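PDB 7A9J: Cfl from Pectobacterium brasiliense, which probably activates coronafacic acid or related carboxylic acids with ATP for amide formation, as a ligase of the ATP-dependent AMP-binding enzyme family. Local coordinates for residues Leu378-Pro383 and Leu404-Leu409; Lys197-Ser202 and Ala384-Ile389; Val210-Val215 and Trp359-Val364; His117-Ala122 and Gly388-His393. The protein carries 1 engineered substitution. All blocks are in the same frame, centred on the assembly; numbering follows the deposited sequence.

Overall arrangement
Contacts 1 to 3 bring distant parts of the chain together near the pocket that holds the bound indene carboxylic acid, and contact 4 extends the arrangement away from it along strand 388-390. The chain running from 378 to 393 is common to three of them: it pairs with Leu404-Leu409 in contact 1, continues directly into contact 2, and ends in contact 4. Contacts 2 and 4 share Gly388 and Ile389, and their centres are about 12 Å apart. Contact 3 lies about 15 Å from contact 1, centre to centre, and touches it where Pro383 packs on Pro362, Gly363 and Val364. The side chains of Tyr201 in contact 2, Leu361 in contact 3 and Leu404 in contact 1 are about 4, 7 and 10 Å from the ligand.

Contact 1 of 4, residues Leu378-Pro383 and Leu404-Leu409; sequences LLIRSP and LATGDL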
loop_
_atom_site.group_PDB
_atom_site.type_symbol
_atom_site.label_atom_id
_atom_site.label_comp_id
_atom_site.label_asym_id
_atom_site.label_seq_id
_atom_site.Cartn_x
_atom_site.Cartn_y
_atom_site.Cartn_z
ATOM N N LEU A 378 8.691 5.032 -17.006
ATOM C CA LEU A 378 7.748 5.978 -16.417
ATOM C C LEU A 378 8.469 6.834 -15.382
ATOM O O LEU A 378 9.048 6.299 -14.424
ATOM C CB LEU A 378 6.593 5.240 -15.759
ATOM C CG LEU A 378 5.635 6.065 -14.958
ATOM C CD1 LEU A 378 5.014 7.089 -15.879
ATOM C CD2 LEU A 378 4.604 5.084 -14.358
ATOM N N LEU A 379 8.434 8.148 -15.600
ATOM C CA LEU A 379 8.897 9.163 -14.664
ATOM C C LEU A 379 7.704 9.964 -14.155
ATOM O O LEU A 379 6.779 10.260 -14.911
ATOM C CB LEU A 379 9.887 10.111 -15.353
ATOM C CG LEU A 379 11.004 9.511 -16.213
ATOM C CD1 LEU A 379 11.973 10.576 -16.699
ATOM C CD2 LEU A 379 11.698 8.490 -15.390
ATOM N N ILE A 380 7.714 10.333 -12.875
ATOM C CA ILE A 380 6.519 10.924 -12.273
ATOM C C ILE A 380 6.911 12.138 -11.446
ATOM O O ILE A 380 7.891 12.099 -10.696
ATOM C CB ILE A 380 5.725 9.928 -11.393
ATOM C CG1 ILE A 380 5.296 8.709 -12.224
ATOM C CG2 ILE A 380 4.458 10.637 -10.762
ATOM C CD1 ILE A 380 4.871 7.565 -11.343
ATOM N N ARG A 381 6.135 13.211 -11.575
ATOM C CA ARG A 381 6.170 14.302 -10.621
ATOM C C ARG A 381 4.788 14.447 -9.969
ATOM O O ARG A 381 3.764 14.464 -10.663
ATOM C CB ARG A 381 6.610 15.596 -11.318
ATOM C CG ARG A 381 6.977 16.713 -10.367
ATOM C CD ARG A 381 7.999 17.636 -11.099
ATOM N NE ARG A 381 7.411 18.203 -12.310
ATOM C CZ ARG A 381 8.091 18.871 -13.238
ATOM N NH1 ARG A 381 9.394 19.060 -13.094
ATOM N NH2 ARG A 381 7.459 19.354 -14.310
ATOM N N SER A 382 4.770 14.517 -8.659
ATOM C CA SER A 382 3.498 14.490 -7.924
ATOM C C SER A 382 3.126 15.881 -7.395
ATOM O O SER A 382 4.022 16.687 -7.094
ATOM C CB SER A 382 3.591 13.499 -6.754
ATOM O OG SER A 382 2.479 13.689 -5.873
ATOM N N PRO A 383 1.825 16.217 -7.325
ATOM C CA PRO A 383 1.436 17.484 -6.683
ATOM C C PRO A 383 1.617 17.460 -5.188
ATOM O O PRO A 383 1.600 18.532 -4.557
ATOM C CB PRO A 383 -0.042 17.647 -7.066
ATOM C CG PRO A 383 -0.548 16.223 -7.127
ATOM C CD PRO A 383 0.641 15.472 -7.789
ATOM N N LEU A 404 10.749 11.505 -10.441
ATOM C CA LEU A 404 11.120 10.221 -9.857
ATOM C C LEU A 404 11.116 9.147 -10.945
ATOM O O LEU A 404 10.087 8.936 -11.589
ATOM C CB LEU A 404 10.149 9.826 -8.748
ATOM C CG LEU A 404 10.498 8.529 -8.005
ATOM C CD1 LEU A 404 10.081 8.618 -6.548
ATOM C CD2 LEU A 404 9.838 7.317 -8.654
ATOM N N ALA A 405 12.235 8.441 -11.100
ATOM C CA ALA A 405 12.321 7.312 -12.022
ATOM C C ALA A 405 11.795 6.057 -11.344
ATOM O O ALA A 405 12.384 5.579 -10.371
ATOM C CB ALA A 405 13.766 7.097 -12.491
ATOM N N THR A 406 10.700 5.514 -11.861
ATOM C CA THR A 406 10.028 4.398 -11.198
ATOM C C THR A 406 10.698 3.044 -11.440
ATOM O O THR A 406 10.423 2.100 -10.683
ATOM C CB THR A 406 8.605 4.268 -11.698
ATOM O OG1 THR A 406 8.668 3.997 -13.109
ATOM C CG2 THR A 406 7.789 5.565 -11.448
ATOM N N GLY A 407 11.472 2.896 -12.505
ATOM C CA GLY A 407 11.994 1.618 -12.925
ATOM C C GLY A 407 10.998 0.762 -13.678
ATOM O O GLY A 407 11.334 -0.376 -14.013
ATOM N N ASP A 408 9.799 1.284 -13.950
ATOM C CA ASP A 408 8.722 0.589 -14.662
ATOM C C ASP A 408 8.607 1.126 -16.084
ATOM O O ASP A 408 8.729 2.327 -16.314
ATOM C CB ASP A 408 7.390 0.759 -13.951
ATOM C CG ASP A 408 7.354 0.043 -12.586
ATOM O OD1 ASP A 408 6.665 0.549 -11.685
ATOM O OD2 ASP A 408 8.108 -0.976 -12.446
ATOM N N LEU A 409 8.402 0.222 -17.024
ATOM C CA LEU A 409 8.196 0.542 -18.435
ATOM C C LEU A 409 6.707 0.678 -18.726
ATOM O O LEU A 409 5.904 -0.121 -18.250
ATOM C CB LEU A 409 8.741 -0.568 -19.279
ATOM C CG LEU A 409 10.245 -0.776 -19.132
ATOM C CD1 LEU A 409 10.716 -1.870 -20.088
ATOM C CD2 LEU A 409 10.929 0.530 -19.510
#
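Thr406 grips the carbonyl of Leu378 twice, its OG1 donating to Leu378 O at 2.7 Å and its backbone N to the same oxygen at 3.1 Å. The amide comes in almost along the C=O axis, while the hydroxyl approaches at a C=O...donor angle of 133°. This double hold marks the corner of an antiparallel strand pairing, where strand 404-406 gives way to strand 408-412 through an ST turn: Thr406 OG1 also accepts from Asp408 N at 3.1 Å. One hydroxyl thus fixes the neighbouring strand and the bend of its own chain. Its torsion makes this possible, with OG1 between the backbone N and the carbonyl carbon (chi1 62°).

Beyond the bend, Leu378 N donates to Asp408 O at 2.8 Å, so Leu378 bonds with both arms of the corner. On the other side of the Leu379 and Ala405 pair, Ile380 and Leu404 exchange two backbone bonds. The carboxylate of Asp408 turns to outside partners, a hydrogen bond from Tyr334 and a salt bridge with Arg423, which tie the corner to strands 331-335 and 418-423.

Packing differs between the two faces. Leu379 lays CD2 against Ala405 CB on the more exposed face, whereas Ile380 and Leu404 occupy the buried one. Ile380 also packs on strand 342-346 and, like Leu378 and Thr406, touches Tyr334 of the ligand pocket. Ile380 and Thr406 meet at about a right angle, the terminal methyl of Ile380, CD1, lying 3.5 Å from Thr406 CG2.

Contact 2 of 4, residues Lys197-Ser202 and Ala384-Ile389; sequences KGIVYS and AKTIGI
Ile199, Tyr201 and Thr386 form the close-packed side of this contact, meeting around one methyl group. Thr386 CG2 lies 3.7 Å from Ile199 CG2 and 3.9 Å from Tyr201 CE1, approaching the phenol ring obliquely. The tyrosine hydroxyl continues past this methyl to bond with Gly340 O, and the side chain lies about 4 Å from the bound ligand. The other branch of Ile199 puts CD1 3.7 Å from Ile389 CG1.

Strands 198-202 and 388-390 are the middle pair of a four-stranded antiparallel sheet. Val200 bonds across through both its N and its O: Val200 N donates to Gly388 O at 3.0 Å, and Val200 O accepts from Ile387 N, just ahead of the strand, at 2.8 Å.

Toward solvent the contact ends in two partly exposed side chains. Ile387 stands wider of Val200, its CB 4.1 Å from Val200 CG1, yet its CD1 packs 3.6 Å from OG of Ser202, the N-cap residue of helix 203-214. Lys197 borders the opposite end: its CD lies near Ile389 CD1, and a bend at chi3 (-41°) brings NZ to 3.9 Å from the same methyl, while the charge pairs with Glu338.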
loop_
_atom_site.group_PDB
_atom_site.type_symbol
_atom_site.label_atom_id
_atom_site.label_comp_id
_atom_site.label_asym_id
_atom_site.label_seq_id
_atom_site.Cartn_x
_atom_site.Cartn_y
_atom_site.Cartn_z
ATOM N N LYS A 197 15.413 5.810 4.965
ATOM C CA LYS A 197 15.262 7.169 4.479
ATOM C C LYS A 197 13.998 7.744 5.085
ATOM O O LYS A 197 12.895 7.220 4.849
ATOM C CB LYS A 197 15.190 7.226 2.950
ATOM C CG LYS A 197 16.410 6.727 2.173
ATOM C CD LYS A 197 16.192 7.121 0.712
ATOM C CE LYS A 197 14.712 6.882 0.308
ATOM N NZ LYS A 197 14.173 7.729 -0.815
ATOM N N GLY A 198 14.156 8.801 5.888
ATOM C CA GLY A 198 13.010 9.433 6.498
ATOM C C GLY A 198 12.425 10.465 5.561
ATOM O O GLY A 198 12.982 11.543 5.424
ATOM N N ILE A 199 11.302 10.150 4.930
ATOM C CA ILE A 199 10.695 11.067 3.973
ATOM C C ILE A 199 9.861 12.069 4.754
ATOM O O ILE A 199 8.986 11.700 5.534
ATOM C CB ILE A 199 9.828 10.321 2.953
ATOM C CG1 ILE A 199 10.659 9.232 2.249
ATOM C CG2 ILE A 199 9.217 11.298 1.979
ATOM C CD1 ILE A 199 11.890 9.767 1.558
ATOM N N VAL A 200 10.155 13.343 4.565
ATOM C CA VAL A 200 9.564 14.391 5.387
ATOM C C VAL A 200 8.384 14.973 4.631
ATOM O O VAL A 200 8.536 15.446 3.503
ATOM C CB VAL A 200 10.594 15.475 5.733
ATOM C CG1 VAL A 200 9.933 16.566 6.623
ATOM C CG2 VAL A 200 11.773 14.807 6.464
ATOM N N TYR A 201 7.235 14.964 5.281
ATOM C CA TYR A 201 5.990 15.588 4.805
ATOM C C TYR A 201 5.745 16.865 5.587
ATOM O O TYR A 201 5.840 16.850 6.821
ATOM C CB TYR A 201 4.796 14.707 5.092
ATOM C CG TYR A 201 4.610 13.562 4.132
ATOM C CD1 TYR A 201 5.638 12.679 3.853
ATOM C CD2 TYR A 201 3.345 13.326 3.599
ATOM C CE1 TYR A 201 5.452 11.628 2.970
ATOM C CE2 TYR A 201 3.121 12.246 2.746
ATOM C CZ TYR A 201 4.163 11.386 2.472
ATOM O OH TYR A 201 3.969 10.281 1.639
ATOM N N SER A 202 5.413 17.952 4.882
ATOM C CA SER A 202 4.816 19.099 5.556
ATOM C C SER A 202 3.306 18.910 5.704
ATOM O O SER A 202 2.718 17.934 5.218
ATOM C CB SER A 202 5.117 20.385 4.788
ATOM O OG SER A 202 4.411 20.348 3.555
ATOM N N ALA A 384 1.795 16.282 -4.590
ATOM C CA ALA A 384 2.146 16.197 -3.174
ATOM C C ALA A 384 3.665 16.144 -3.084
ATOM O O ALA A 384 4.287 15.091 -3.251
ATOM C CB ALA A 384 1.468 15.010 -2.508
ATOM N N LYS A 385 4.254 17.300 -2.849
ATOM C CA LYS A 385 5.701 17.459 -2.792
ATOM C C LYS A 385 6.204 17.197 -1.387
ATOM O O LYS A 385 5.940 17.988 -0.460
ATOM C CB LYS A 385 6.096 18.866 -3.214
ATOM C CG LYS A 385 5.438 19.316 -4.454
ATOM C CD LYS A 385 6.219 18.846 -5.618
ATOM C CE LYS A 385 5.733 19.564 -6.858
ATOM N NZ LYS A 385 5.994 18.591 -7.930
ATOM N N THR A 386 6.978 16.128 -1.233
ATOM C CA THR A 386 7.686 15.914 0.020
ATOM C C THR A 386 8.800 16.952 0.162
ATOM O O THR A 386 9.297 17.513 -0.816
ATOM C CB THR A 386 8.226 14.491 0.087
ATOM O OG1 THR A 386 9.094 14.275 -1.039
ATOM C CG2 THR A 386 7.053 13.502 0.001
ATOM N N ILE A 387 9.187 17.220 1.399
ATOM C CA ILE A 387 10.091 18.313 1.680
ATOM C C ILE A 387 11.530 17.889 1.464
ATOM O O ILE A 387 12.377 18.714 1.119
ATOM C CB ILE A 387 9.901 18.797 3.133
ATOM C CG1 ILE A 387 8.434 19.155 3.391
ATOM C CG2 ILE A 387 10.831 19.899 3.441
ATOM C CD1 ILE A 387 7.762 19.927 2.251
ATOM N N GLY A 388 11.837 16.628 1.702
ATOM C CA GLY A 388 13.222 16.212 1.727
ATOM C C GLY A 388 13.363 14.935 2.534
ATOM O O GLY A 388 12.391 14.258 2.852
ATOM N N ILE A 389 14.607 14.591 2.805
ATOM C CA ILE A 389 14.912 13.366 3.519
ATOM C C ILE A 389 15.611 13.730 4.804
ATOM O O ILE A 389 16.612 14.469 4.798
ATOM C CB ILE A 389 15.773 12.398 2.672
ATOM C CG1 ILE A 389 14.954 11.872 1.479
ATOM C CG2 ILE A 389 16.323 11.298 3.572
ATOM C CD1 ILE A 389 15.775 11.002 0.511
#

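Contact 3 of 4, residues Val210-Val215 and Trp359-Val364; sequences VNLTKV and WPLPGV
Leu212 pushes one methyl, CD2, into the bend of Leu361-Val364, where it touches three residues of the turn. It lies 3.6 Å from Leu361 CB, equally near Pro362 O, and 3.8 Å from Val364 CG2. The CG of Leu212 stands anti to its carbonyl carbon (chi1 -71°), which carries the branch off the helix surface and onto the turn.

The bend is a type II beta turn closed by the bond from Val364 N to Leu361 O, 3.0 Å long, with Gly363 at its third position in a positive-phi conformation. It follows strand 356-360 and precedes strand 365-368, and the last turn of helix 203-214 sits against it.

Three residues on, Val215 takes over the packing. Its CG1 comes within 3.6 Å of Leu361 CD2, the two side chains running past each other in opposite directions, so Leu361 is met by both Leu212 and Val215. Val215 and Pro362 reach toward each other, Val215 CG1 lying 4.1 Å from Pro362 CD. No hydrogen bond crosses between the segments. Leu361 packs in addition on Pro342 of the ligand pocket, and Leu212 also packs on Ser382 and Pro383.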
loop_
_atom_site.group_PDB
_atom_site.type_symbol
_atom_site.label_atom_id
_atom_site.label_comp_id
_atom_site.label_asym_id
_atom_site.label_seq_id
_atom_site.Cartn_x
_atom_site.Cartn_y
_atom_site.Cartn_z
ATOM N N VAL A 210 -3.551 13.602 0.807
ATOM C CA VAL A 210 -4.915 13.189 1.101
ATOM C C VAL A 210 -5.828 13.513 -0.075
ATOM O O VAL A 210 -6.733 12.725 -0.419
ATOM C CB VAL A 210 -5.406 13.885 2.401
ATOM C CG1 VAL A 210 -6.896 13.668 2.551
ATOM C CG2 VAL A 210 -4.649 13.219 3.614
ATOM N N ASN A 211 -5.611 14.678 -0.700
ATOM C CA ASN A 211 -6.409 15.066 -1.870
ATOM C C ASN A 211 -6.220 14.073 -3.036
ATOM O O ASN A 211 -7.213 13.724 -3.706
ATOM C CB ASN A 211 -6.048 16.472 -2.342
ATOM C CG ASN A 211 -6.626 17.570 -1.435
ATOM O OD1 ASN A 211 -7.492 17.314 -0.610
ATOM N ND2 ASN A 211 -6.130 18.790 -1.597
ATOM N N LEU A 212 -5.001 13.570 -3.235
ATOM C CA LEU A 212 -4.803 12.486 -4.210
ATOM C C LEU A 212 -5.587 11.255 -3.772
ATOM O O LEU A 212 -6.283 10.618 -4.576
ATOM C CB LEU A 212 -3.329 12.102 -4.340
ATOM C CG LEU A 212 -2.484 13.169 -5.052
ATOM C CD1 LEU A 212 -1.008 12.939 -4.759
ATOM C CD2 LEU A 212 -2.760 13.094 -6.613
ATOM N N THR A 213 -5.480 10.902 -2.492
ATOM C CA THR A 213 -6.100 9.664 -2.034
ATOM C C THR A 213 -7.625 9.735 -2.121
ATOM O O THR A 213 -8.274 8.726 -2.415
ATOM C CB THR A 213 -5.649 9.386 -0.573
ATOM O OG1 THR A 213 -4.192 9.412 -0.580
ATOM C CG2 THR A 213 -6.138 8.008 -0.148
ATOM N N LYS A 214 -8.203 10.896 -1.797
ATOM C CA LYS A 214 -9.663 11.059 -1.863
ATOM C C LYS A 214 -10.229 10.624 -3.203
ATOM O O LYS A 214 -11.277 9.969 -3.227
ATOM C CB LYS A 214 -10.081 12.517 -1.626
ATOM C CG LYS A 214 -10.073 12.856 -0.140
ATOM C CD LYS A 214 -10.253 14.407 0.051
ATOM C CE LYS A 214 -11.473 15.006 -0.562
ATOM N NZ LYS A 214 -11.580 16.452 -0.054
ATOM N N VAL A 215 -9.518 10.936 -4.315
ATOM C CA VAL A 215 -9.958 10.580 -5.691
ATOM C C VAL A 215 -10.023 9.066 -5.889
ATOM O O VAL A 215 -10.700 8.593 -6.805
ATOM C CB VAL A 215 -8.988 11.239 -6.769
ATOM C CG1 VAL A 215 -9.422 10.912 -8.227
ATOM C CG2 VAL A 215 -8.994 12.731 -6.546
ATOM N N TRP A 359 -4.592 5.668 -14.822
ATOM C CA TRP A 359 -4.472 7.035 -15.243
ATOM C C TRP A 359 -3.805 7.879 -14.168
ATOM O O TRP A 359 -4.178 7.773 -12.990
ATOM C CB TRP A 359 -5.859 7.630 -15.550
ATOM C CG TRP A 359 -6.497 7.097 -16.782
ATOM C CD1 TRP A 359 -6.451 7.681 -18.030
ATOM C CD2 TRP A 359 -7.174 5.818 -16.963
ATOM N NE1 TRP A 359 -7.102 6.897 -18.936
ATOM C CE2 TRP A 359 -7.567 5.765 -18.317
ATOM C CE3 TRP A 359 -7.572 4.786 -16.092
ATOM C CZ2 TRP A 359 -8.266 4.665 -18.869
ATOM C CZ3 TRP A 359 -8.263 3.693 -16.625
ATOM C CH2 TRP A 359 -8.574 3.638 -18.019
ATOM N N PRO A 360 -3.004 8.873 -14.550
ATOM C CA PRO A 360 -2.491 9.823 -13.535
ATOM C C PRO A 360 -3.630 10.556 -12.850
ATOM O O PRO A 360 -4.599 11.000 -13.473
ATOM C CB PRO A 360 -1.629 10.806 -14.359
ATOM C CG PRO A 360 -1.141 9.902 -15.547
ATOM C CD PRO A 360 -2.392 9.084 -15.884
ATOM N N LEU A 361 -3.479 10.695 -11.542
ATOM C CA LEU A 361 -4.415 11.446 -10.743
ATOM C C LEU A 361 -4.290 12.938 -11.018
ATOM O O LEU A 361 -3.333 13.391 -11.648
ATOM C CB LEU A 361 -4.137 11.083 -9.302
ATOM C CG LEU A 361 -4.665 9.677 -8.980
ATOM C CD1 LEU A 361 -4.115 9.225 -7.561
ATOM C CD2 LEU A 361 -6.196 9.564 -9.058
ATOM N N PRO A 362 -5.234 13.753 -10.514
ATOM C CA PRO A 362 -5.172 15.201 -10.802
ATOM C C PRO A 362 -3.887 15.842 -10.295
ATOM O O PRO A 362 -3.412 15.549 -9.197
ATOM C CB PRO A 362 -6.418 15.771 -10.100
ATOM C CG PRO A 362 -7.374 14.603 -10.030
ATOM C CD PRO A 362 -6.482 13.386 -9.794
ATOM N N GLY A 363 -3.278 16.652 -11.180
ATOM C CA GLY A 363 -2.029 17.327 -10.889
ATOM C C GLY A 363 -0.789 16.481 -11.086
ATOM O O GLY A 363 0.322 17.012 -11.007
ATOM N N VAL A 364 -0.934 15.172 -11.255
ATOM C CA VAL A 364 0.224 14.311 -11.453
ATOM C C VAL A 364 0.753 14.515 -12.876
ATOM O O VAL A 364 -0.021 14.560 -13.850
ATOM C CB VAL A 364 -0.156 12.838 -11.188
ATOM C CG1 VAL A 364 0.991 11.869 -11.533
ATOM C CG2 VAL A 364 -0.540 12.649 -9.703
#

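Contact 4 of 4, residues His117-Ala122 and Gly388-His393; sequences HSSSCA and GIWNGH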
loop_
_atom_site.group_PDB
_atom_site.type_symbol
_atom_site.label_atom_id
_atom_site.label_comp_id
_atom_site.label_asym_id
_atom_site.label_seq_id
_atom_site.Cartn_x
_atom_site.Cartn_y
_atom_site.Cartn_z
ATOM N N HIS A 117 17.280 7.731 15.217
ATOM C CA HIS A 117 17.556 8.467 13.986
ATOM C C HIS A 117 16.600 9.642 13.817
ATOM O O HIS A 117 17.016 10.730 13.401
ATOM C CB HIS A 117 17.462 7.527 12.778
ATOM C CG HIS A 117 17.895 8.149 11.476
ATOM N ND1 HIS A 117 17.023 8.823 10.650
ATOM C CD2 HIS A 117 19.097 8.185 10.854
ATOM C CE1 HIS A 117 17.658 9.230 9.566
ATOM N NE2 HIS A 117 18.922 8.860 9.667
ATOM N N SER A 118 15.309 9.431 14.101
ATOM C CA SER A 118 14.313 10.480 13.969
ATOM C C SER A 118 14.464 11.582 15.022
ATOM O O SER A 118 13.788 12.608 14.905
ATOM C CB SER A 118 12.888 9.898 14.085
ATOM O OG SER A 118 12.602 9.462 15.418
ATOM N N SER A 119 15.320 11.398 16.036
ATOM C CA SER A 119 15.443 12.352 17.143
ATOM C C SER A 119 14.095 12.557 17.829
ATOM O O SER A 119 13.714 13.669 18.189
ATOM C CB SER A 119 16.022 13.692 16.677
ATOM O OG SER A 119 17.364 13.511 16.289
ATOM N N SER A 120 13.351 11.476 17.996
ATOM C CA SER A 120 12.090 11.593 18.704
ATOM C C SER A 120 12.322 11.952 20.159
ATOM O O SER A 120 13.262 11.468 20.798
ATOM C CB SER A 120 11.283 10.299 18.602
ATOM O OG SER A 120 10.832 10.097 17.261
ATOM N N CYS A 121 11.476 12.819 20.705
ATOM C CA CYS A 121 11.524 13.041 22.141
ATOM C C CYS A 121 10.332 12.446 22.879
ATOM O O CYS A 121 10.255 12.565 24.113
ATOM C CB CYS A 121 11.655 14.536 22.454
ATOM S SG CYS A 121 10.171 15.443 22.083
ATOM N N ALA A 122 9.410 11.796 22.179
ATOM C CA ALA A 122 8.355 11.072 22.866
ATOM C C ALA A 122 7.997 9.826 22.066
ATOM O O ALA A 122 8.237 9.757 20.861
ATOM C CB ALA A 122 7.112 11.955 23.087
ATOM N N GLY A 388 11.837 16.628 1.702
ATOM C CA GLY A 388 13.222 16.212 1.727
ATOM C C GLY A 388 13.363 14.935 2.534
ATOM O O GLY A 388 12.391 14.258 2.852
ATOM N N ILE A 389 14.607 14.591 2.805
ATOM C CA ILE A 389 14.912 13.366 3.519
ATOM C C ILE A 389 15.611 13.730 4.804
ATOM O O ILE A 389 16.612 14.469 4.798
ATOM C CB ILE A 389 15.773 12.398 2.672
ATOM C CG1 ILE A 389 14.954 11.872 1.479
ATOM C CG2 ILE A 389 16.323 11.298 3.572
ATOM C CD1 ILE A 389 15.775 11.002 0.511
ATOM N N TRP A 390 15.084 13.219 5.908
ATOM C CA TRP A 390 15.699 13.429 7.188
ATOM C C TRP A 390 16.885 12.482 7.306
ATOM O O TRP A 390 16.716 11.268 7.183
ATOM C CB TRP A 390 14.682 13.159 8.296
ATOM C CG TRP A 390 15.302 13.238 9.567
ATOM C CD1 TRP A 390 15.547 12.208 10.423
ATOM C CD2 TRP A 390 15.827 14.412 10.187
ATOM N NE1 TRP A 390 16.167 12.662 11.537
ATOM C CE2 TRP A 390 16.363 14.015 11.425
ATOM C CE3 TRP A 390 15.901 15.763 9.813
ATOM C CZ2 TRP A 390 16.953 14.921 12.308
ATOM C CZ3 TRP A 390 16.494 16.663 10.689
ATOM C CH2 TRP A 390 17.018 16.236 11.921
ATOM N N ASN A 391 18.065 13.017 7.572
ATOM C CA ASN A 391 19.266 12.191 7.518
ATOM C C ASN A 391 19.803 11.899 8.895
ATOM O O ASN A 391 20.936 11.432 9.030
ATOM C CB ASN A 391 20.330 12.847 6.627
ATOM C CG ASN A 391 20.816 14.201 7.147
ATOM O OD1 ASN A 391 20.769 14.507 8.345
ATOM N ND2 ASN A 391 21.309 15.020 6.221
ATOM N N GLY A 392 18.997 12.147 9.924
ATOM C CA GLY A 392 19.423 12.081 11.288
ATOM C C GLY A 392 19.766 13.428 11.880
ATOM O O GLY A 392 19.540 13.642 13.079
ATOM N N HIS A 393 20.295 14.344 11.070
ATOM C CA HIS A 393 20.729 15.648 11.562
ATOM C C HIS A 393 20.041 16.811 10.874
ATOM O O HIS A 393 19.697 17.790 11.545
ATOM C CB HIS A 393 22.245 15.799 11.402
ATOM C CG HIS A 393 22.998 14.530 11.629
ATOM N ND1 HIS A 393 23.130 13.560 10.657
ATOM C CD2 HIS A 393 23.648 14.060 12.721
ATOM C CE1 HIS A 393 23.836 12.551 11.138
ATOM N NE2 HIS A 393 24.164 12.830 12.388
#
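The imidazole of His117 carries a stretch of backbone against it: Gly392 CA sits over one face of the ring, a CH-pi contact 3.8 Å from the centroid and 16° off the normal. Trp390 O approaches the same ring at its edge, 3.3 Å from His117 CE1, so the main chain of the second segment curls from the rim of the histidine onto its face. With CG anti to the backbone N, the imidazole extends from the helix end to meet this curl, and ND1 bonds with Tyr188 OH.

Trp390 replies with its indole. NE1 donates to His117 O at 2.8 Å, with an N-H...O angle of 164°. The oxygen lies nearly in the plane of the indole, although the donor is tilted out of the carbonyl plane. The side chains run past each other in opposite directions, their rings meeting obliquely with planes 82° apart.

The acceptor carbonyl belongs to the last turn of helix 108-117, which Ser119 ends in a Schellman motif with positive phi. Past Trp390 the other segment also turns sharply: Asn391 OD1 accepts from His393 N at 2.8 Å in an Asx turn, and from Asp394 N as well.

Arg74, from strand 74-78 of the parallel sheet, touches both sides: a cation-pi contact to Trp390 and a hydrogen bond to Ser118 O. The contact therefore joins the end of helix 108-117, just before strand 122-125 of that parallel sheet, to strand 388-390 of the antiparallel sheet, where Trp390 also packs on Tyr188, Val200 and Ile395.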